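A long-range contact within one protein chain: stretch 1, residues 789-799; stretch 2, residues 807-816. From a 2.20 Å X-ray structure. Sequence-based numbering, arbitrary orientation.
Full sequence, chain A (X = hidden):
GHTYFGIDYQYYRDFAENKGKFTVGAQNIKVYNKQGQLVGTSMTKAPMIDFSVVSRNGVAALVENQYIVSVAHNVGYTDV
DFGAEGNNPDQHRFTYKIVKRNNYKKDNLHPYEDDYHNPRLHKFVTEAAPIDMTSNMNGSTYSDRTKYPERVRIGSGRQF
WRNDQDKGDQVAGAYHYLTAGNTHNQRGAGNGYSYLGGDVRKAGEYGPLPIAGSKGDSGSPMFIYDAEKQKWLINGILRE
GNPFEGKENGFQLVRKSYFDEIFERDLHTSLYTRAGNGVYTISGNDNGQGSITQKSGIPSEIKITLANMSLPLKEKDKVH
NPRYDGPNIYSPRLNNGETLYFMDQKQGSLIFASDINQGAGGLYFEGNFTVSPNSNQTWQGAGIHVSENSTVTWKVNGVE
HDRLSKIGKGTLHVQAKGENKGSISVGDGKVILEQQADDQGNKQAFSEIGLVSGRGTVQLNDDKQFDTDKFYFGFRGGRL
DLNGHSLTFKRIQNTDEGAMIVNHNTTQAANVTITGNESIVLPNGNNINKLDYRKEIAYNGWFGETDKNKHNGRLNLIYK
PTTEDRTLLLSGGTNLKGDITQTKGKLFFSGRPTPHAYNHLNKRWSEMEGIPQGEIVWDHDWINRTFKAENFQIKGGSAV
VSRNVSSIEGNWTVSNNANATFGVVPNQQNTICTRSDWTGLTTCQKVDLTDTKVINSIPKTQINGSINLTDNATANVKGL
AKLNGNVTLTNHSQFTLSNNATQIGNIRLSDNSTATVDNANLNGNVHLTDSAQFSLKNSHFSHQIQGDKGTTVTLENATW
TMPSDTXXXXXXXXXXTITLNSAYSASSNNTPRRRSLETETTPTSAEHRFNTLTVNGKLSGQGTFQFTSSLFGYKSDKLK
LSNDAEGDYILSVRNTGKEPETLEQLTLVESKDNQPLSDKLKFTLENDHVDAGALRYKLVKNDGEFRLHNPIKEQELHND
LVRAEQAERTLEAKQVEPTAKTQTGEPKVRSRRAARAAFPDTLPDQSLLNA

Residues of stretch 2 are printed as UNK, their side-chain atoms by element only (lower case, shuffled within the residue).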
# COMPACT_ATOMS: atom_id res chain seq x y z
N LYS A 789 -1.49 4.43 21.51
CA LYS A 789 -1.83 4.42 22.93
C LYS A 789 -1.97 3.03 23.53
O LYS A 789 -2.78 2.23 23.08
CB LYS A 789 -3.09 5.26 23.17
CG LYS A 789 -2.96 6.70 22.69
CD LYS A 789 -4.23 7.50 22.94
CE LYS A 789 -3.97 8.99 22.77
NZ LYS A 789 -3.28 9.28 21.49
N GLY A 790 -1.17 2.77 24.57
CA GLY A 790 -1.21 1.51 25.29
C GLY A 790 -0.07 0.56 24.94
O GLY A 790 0.36 -0.25 25.78
N THR A 791 0.44 0.67 23.72
CA THR A 791 1.40 -0.28 23.18
C THR A 791 2.84 -0.09 23.68
O THR A 791 3.27 1.03 23.95
CB THR A 791 1.41 -0.27 21.64
OG1 THR A 791 1.78 1.04 21.18
CG2 THR A 791 0.03 -0.61 21.12
N THR A 792 3.56 -1.20 23.78
CA THR A 792 4.95 -1.17 24.22
C THR A 792 5.88 -1.85 23.22
O THR A 792 5.67 -3.00 22.84
CB THR A 792 5.13 -1.87 25.57
OG1 THR A 792 4.26 -1.27 26.54
CG2 THR A 792 6.56 -1.74 26.05
N VAL A 793 6.91 -1.13 22.80
CA VAL A 793 7.96 -1.71 21.97
C VAL A 793 9.18 -1.89 22.85
O VAL A 793 9.50 -1.03 23.67
CB VAL A 793 8.31 -0.79 20.78
CG1 VAL A 793 9.52 -1.33 20.04
CG2 VAL A 793 7.13 -0.65 19.85
N THR A 794 9.86 -3.03 22.70
CA THR A 794 11.02 -3.34 23.52
C THR A 794 12.19 -3.85 22.68
O THR A 794 12.01 -4.72 21.82
CB THR A 794 10.68 -4.38 24.59
OG1 THR A 794 9.53 -3.94 25.32
CG2 THR A 794 11.85 -4.58 25.54
N LEU A 795 13.38 -3.32 22.92
CA LEU A 795 14.58 -3.80 22.25
C LEU A 795 15.57 -4.36 23.27
O LEU A 795 15.79 -3.77 24.33
CB LEU A 795 15.25 -2.67 21.46
CG LEU A 795 14.71 -2.36 20.05
CD1 LEU A 795 13.31 -1.80 20.11
CD2 LEU A 795 15.63 -1.39 19.33
N GLU A 796 16.15 -5.51 22.95
CA GLU A 796 17.22 -6.07 23.79
C GLU A 796 18.36 -6.60 22.93
O GLU A 796 18.16 -7.49 22.10
CB GLU A 796 16.70 -7.18 24.70
CG GLU A 796 17.75 -7.66 25.69
CD GLU A 796 17.40 -8.99 26.34
OE1 GLU A 796 16.27 -9.48 26.15
OE2 GLU A 796 18.28 -9.54 27.04
N ASN A 797 19.55 -6.06 23.14
CA ASN A 797 20.71 -6.43 22.35
C ASN A 797 20.42 -6.27 20.87
O ASN A 797 20.86 -7.07 20.05
CB ASN A 797 21.13 -7.87 22.65
CG ASN A 797 21.27 -8.13 24.13
OD1 ASN A 797 20.81 -9.15 24.65
ND2 ASN A 797 21.88 -7.19 24.84
N ALA A 798 19.67 -5.22 20.54
CA ALA A 798 19.20 -5.01 19.18
C ALA A 798 19.60 -3.66 18.62
O ALA A 798 19.80 -2.70 19.35
CB ALA A 798 17.69 -5.18 19.11
N THR A 799 19.71 -3.59 17.30
CA THR A 799 19.88 -2.31 16.63
C THR A 799 18.69 -2.09 15.70
O THR A 799 18.19 -3.03 15.07
CB THR A 799 21.19 -2.25 15.83
OG1 THR A 799 21.19 -3.27 14.82
CG2 THR A 799 22.39 -2.45 16.74
N UNK A 807 6.17 7.05 15.13
CA UNK A 807 5.54 7.28 16.42
C UNK A 807 5.35 5.99 17.21
O UNK A 807 4.91 4.97 16.68
c UNK A 807 3.56 8.26 17.62
o UNK A 807 4.38 9.21 15.56
c UNK A 807 4.18 7.98 16.26
N UNK A 808 5.70 6.05 18.46
CA UNK A 808 5.50 4.95 19.36
C UNK A 808 4.89 5.47 20.64
O UNK A 808 4.87 6.63 20.90
c UNK A 808 7.71 3.79 18.56
c UNK A 808 7.07 2.70 17.77
c UNK A 808 9.00 3.35 19.08
c UNK A 808 6.82 4.26 19.68
N UNK A 809 4.37 4.57 21.43
CA UNK A 809 3.84 4.93 22.70
C UNK A 809 4.81 4.78 23.84
O UNK A 809 5.40 5.74 24.28
o UNK A 809 1.12 6.40 22.92
n UNK A 809 1.22 6.49 25.09
c UNK A 809 1.35 5.88 23.98
c UNK A 809 1.77 4.47 24.08
c UNK A 809 2.67 4.03 23.00
N UNK A 810 4.99 3.57 24.31
CA UNK A 810 6.06 3.23 25.21
C UNK A 810 7.16 2.51 24.46
O UNK A 810 6.91 1.82 23.52
o UNK A 810 4.41 4.12 27.59
n UNK A 810 3.25 2.35 27.02
c UNK A 810 4.34 3.04 27.05
c UNK A 810 5.54 2.40 26.37
N UNK A 811 8.38 2.74 24.89
CA UNK A 811 9.54 2.17 24.28
C UNK A 811 10.54 1.86 25.36
O UNK A 811 10.81 2.68 26.18
c UNK A 811 11.54 2.95 22.75
c UNK A 811 12.01 4.14 21.95
c UNK A 811 10.14 3.17 23.29
c UNK A 811 11.61 1.76 21.95
N UNK A 812 11.08 0.66 25.35
CA UNK A 812 12.02 0.24 26.38
C UNK A 812 13.33 -0.20 25.75
O UNK A 812 13.34 -1.08 24.89
c UNK A 812 12.50 -1.47 28.16
c UNK A 812 11.44 -0.92 27.21
o UNK A 812 10.32 -0.46 27.97
N UNK A 813 14.43 0.42 26.17
CA UNK A 813 15.74 0.07 25.64
C UNK A 813 16.53 -0.73 26.66
O UNK A 813 16.40 -0.51 27.86
c UNK A 813 17.04 3.04 23.56
c UNK A 813 16.53 1.32 25.27
c UNK A 813 15.97 2.10 24.09
c UNK A 813 15.52 1.13 23.01
N UNK A 814 17.36 -1.63 26.16
CA UNK A 814 18.26 -2.41 27.00
C UNK A 814 19.43 -2.87 26.16
O UNK A 814 19.29 -3.79 25.36
o UNK A 814 19.66 -4.45 28.32
c UNK A 814 17.52 -3.60 27.61
c UNK A 814 18.47 -4.69 28.10
n UNK A 814 17.94 -5.90 28.27
N UNK A 815 20.57 -2.22 26.33
CA UNK A 815 21.76 -2.53 25.56
C UNK A 815 21.46 -2.55 24.07
O UNK A 815 21.96 -3.40 23.33
c UNK A 815 22.34 -3.88 25.98
n UNK A 815 24.38 -3.11 24.92
o UNK A 815 24.14 -5.30 25.30
c UNK A 815 23.70 -4.16 25.37
N UNK A 816 20.64 -1.60 23.63
CA UNK A 816 20.23 -1.52 22.23
C UNK A 816 20.47 -0.13 21.63
O UNK A 816 20.53 0.87 22.35
o UNK A 816 18.60 -3.32 22.26
c UNK A 816 18.76 -1.92 22.08
O HOH W 1 4.59 1.56 21.33

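Position 807 has three side-chain atoms, a carbon carrying one oxygen and one carbon, and lies out of reach of stretch 1. That pattern is threonine, Thr807, a β-branched residue at home in a strand.

Position 808 has four carbons, forked at the second. One tip lies 3.9 Å from Val793 CG2, and the absence of polar atoms suits this buried site. It is leucine, Leu808.

At 809 there are three carbons, the third carrying an oxygen and a nitrogen. CB points toward stretch 1 and lies 3.2 Å from Thr791 O; the next carbon is 3.4 Å from Gly790 N. This is glutamine, Gln809, long enough to bring OE1 within 3.6 Å of Lys789 CA.

Position 810 has two carbons, the second bearing oxygen and nitrogen. The nitrogen makes a weak hydrogen bond of 3.3 Å to Thr791 O. This is asparagine; Asn810 ND2 thus supplements the backbone bond from Asn810 N to the same Thr791 O (3.1 Å).

Position 811 again shows four carbons forked at the second, one tip 4.2 Å from Val793 CG1 and 4.4 Å from Leu795 CD1. It is leucine, Leu811, sharing a buried face with Val793.

Position 812 has a carbon carrying one oxygen and one carbon; CB is 4.0 Å from Thr794 OG1. It is threonine, and Thr812 shares its partly exposed face with Thr792, Thr794 and Asn810.

Position 813, four carbons forked at the second, sends a tip to 4.1 Å from Leu795 CB. Leucine, Leu813, adds another apolar contact in the buried interior.

Position 814 has two carbons ending in oxygen and nitrogen, the nitrogen 3.1 Å from Glu796 CG: asparagine, Asn814, a short polar residue suited to this partly exposed corner. Its backbone O accepts from Asn797 N (3.2 Å).

Position 815 has the same composition, its oxygen 3.0 Å from Asn797 ND2. It is asparagine, Asn815, whose positive phi and psi, 51° and 39°, resemble those of Asn797; asparagine tolerates this conformation well.

Position 816 has one carbon and one oxygen, and the oxygen accepts a 2.8 Å hydrogen bond from Ala798 N. It is serine, Ser816, compact enough for a buried site.

The contact is a parallel pairing. Val793 N to Asn810 O, Thr812 N to Val793 O and Leu795 N to Thr812 O form its centre, with Asn810 N to Thr791 O and Asn797 N to Asn814 O at the ends, while leucines and Val793 pack together. A water joins Thr791 OG1, Gln809 N and Asn810 O at the start of the ladder, and Ser816 OG secures the far end.

Stretch 2, residues 807-816: TLQNLTLNNS
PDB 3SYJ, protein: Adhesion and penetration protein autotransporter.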